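Local coordinates for protein ESSC (Geobacillus thermodenitrificans, PDB 5FWH) that forms the N-terminal forkhead-associated region of an ATPase of the bacterial type VII secretion apparatus and probably takes part in protein-protein contacts there, at residues 169-172 with 176-179. Residues are numbered along the deposited sequence; the frame is centred on the assembly and turned at random.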
loop_
_atom_site.group_PDB
_atom_site.type_symbol
_atom_site.label_atom_id
_atom_site.label_comp_id
_atom_site.label_asym_id
_atom_site.label_seq_id
_atom_site.Cartn_x
_atom_site.Cartn_y
_atom_site.Cartn_z
ATOM N N VAL A 169 9.160 -4.934 1.987
ATOM C CA VAL A 169 9.985 -4.749 3.218
ATOM C C VAL A 169 11.241 -5.579 3.092
ATOM O O VAL A 169 11.152 -6.768 2.826
ATOM C CB VAL A 169 9.267 -5.161 4.515
ATOM C CG1 VAL A 169 10.027 -4.642 5.724
ATOM C CG2 VAL A 169 7.857 -4.584 4.562
ATOM N N PHE A 170 12.418 -4.955 3.205
ATOM C CA PHE A 170 13.648 -5.717 3.354
ATOM C C PHE A 170 13.622 -6.260 4.809
ATOM O O PHE A 170 13.564 -5.501 5.817
ATOM C CB PHE A 170 14.906 -4.869 3.077
ATOM C CG PHE A 170 15.261 -4.788 1.601
ATOM C CD1 PHE A 170 15.853 -5.864 0.963
ATOM C CD2 PHE A 170 14.939 -3.657 0.858
ATOM C CE1 PHE A 170 16.148 -5.808 -0.377
ATOM C CE2 PHE A 170 15.217 -3.581 -0.488
ATOM C CZ PHE A 170 15.829 -4.668 -1.119
ATOM N N ILE A 171 13.626 -7.566 4.912
ATOM C CA ILE A 171 13.765 -8.201 6.212
ATOM C C ILE A 171 15.227 -8.024 6.635
ATOM O O ILE A 171 15.512 -7.672 7.768
ATOM C CB ILE A 171 13.518 -9.714 6.147
ATOM C CG1 ILE A 171 12.082 -10.040 5.713
ATOM C CG2 ILE A 171 13.863 -10.365 7.483
ATOM C CD1 ILE A 171 10.995 -9.567 6.642
ATOM N N GLU A 172 16.105 -8.359 5.687
ATOM C CA GLU A 172 17.548 -8.268 5.763
ATOM C C GLU A 172 17.987 -7.665 4.440
ATOM O O GLU A 172 17.191 -7.550 3.469
ATOM C CB GLU A 172 18.120 -9.684 5.931
ATOM C CG GLU A 172 19.639 -9.909 5.846
ATOM C CD GLU A 172 20.501 -9.070 6.772
ATOM O OE1 GLU A 172 20.625 -7.833 6.535
ATOM O OE2 GLU A 172 21.096 -9.668 7.699
ATOM N N LEU A 176 13.845 -9.789 0.576
ATOM C CA LEU A 176 12.817 -8.812 0.256
ATOM C C LEU A 176 11.448 -9.458 0.308
ATOM O O LEU A 176 11.205 -10.420 -0.431
ATOM C CB LEU A 176 13.096 -8.248 -1.126
ATOM C CG LEU A 176 12.015 -7.338 -1.660
ATOM C CD1 LEU A 176 11.964 -6.087 -0.790
ATOM C CD2 LEU A 176 12.307 -7.059 -3.114
ATOM N N ALA A 177 10.589 -8.967 1.201
ATOM C CA ALA A 177 9.272 -9.513 1.352
ATOM C C ALA A 177 8.314 -8.587 0.692
ATOM O O ALA A 177 8.415 -7.351 0.815
ATOM C CB ALA A 177 8.896 -9.738 2.788
ATOM N N VAL A 178 7.462 -9.187 -0.099
ATOM C CA VAL A 178 6.418 -8.504 -0.832
ATOM C C VAL A 178 5.040 -8.986 -0.443
ATOM O O VAL A 178 4.834 -10.172 -0.493
ATOM C CB VAL A 178 6.605 -8.769 -2.327
ATOM C CG1 VAL A 178 5.508 -8.043 -3.130
ATOM C CG2 VAL A 178 8.012 -8.357 -2.688
ATOM N N THR A 179 4.109 -8.120 -0.022
ATOM C CA THR A 179 2.765 -8.604 0.344
ATOM C C THR A 179 1.796 -7.941 -0.586
ATOM O O THR A 179 1.973 -6.778 -0.914
ATOM C CB THR A 179 2.420 -8.338 1.806
ATOM O OG1 THR A 179 3.446 -8.957 2.567
ATOM C CG2 THR A 179 1.080 -8.961 2.194
#
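The beta hairpin formed by strands 166-170 and 175-180 is held near its turn by V169 and A177, an antiparallel hydrogen-bonded pair. V169 N donates to A177 O over 2.8 Å, in the carbonyl plane, and A177 N returns the bond to V169 O, also at 2.8 Å and nearly straight (173°), with the donor tilted from the plane of that carbonyl. One residue nearer the turn, F170 and L176 make a non-hydrogen-bonded pair, their CA atoms 4.5 Å apart, and here the side chains take over from the backbone. L176 lays CD1 over the middle of one face of the F170 ring, 4.0 Å from the centroid and only 4° off the ring normal, a CH-pi contact, while its CB meets F170 CE1 at 4.0 Å. With CG anti to the backbone N (chi1 173°), L176 slants across F170, and its second torsion carries CD1 over the ring. The F170 ring also stacks with W132 of strand 131-136, so this side of the hairpin reaches across to the second sheet. On the other side, I171 CG1 approaches A177 CB at 4.3 Å, beside the classic beta bulge at I171 and E172, where the strand bends away. The whole is an antiparallel beta hairpin with a classic bulge beside its turn, here contributing to one sheet of a two-sheet beta sandwich, as in forkhead-associated domains.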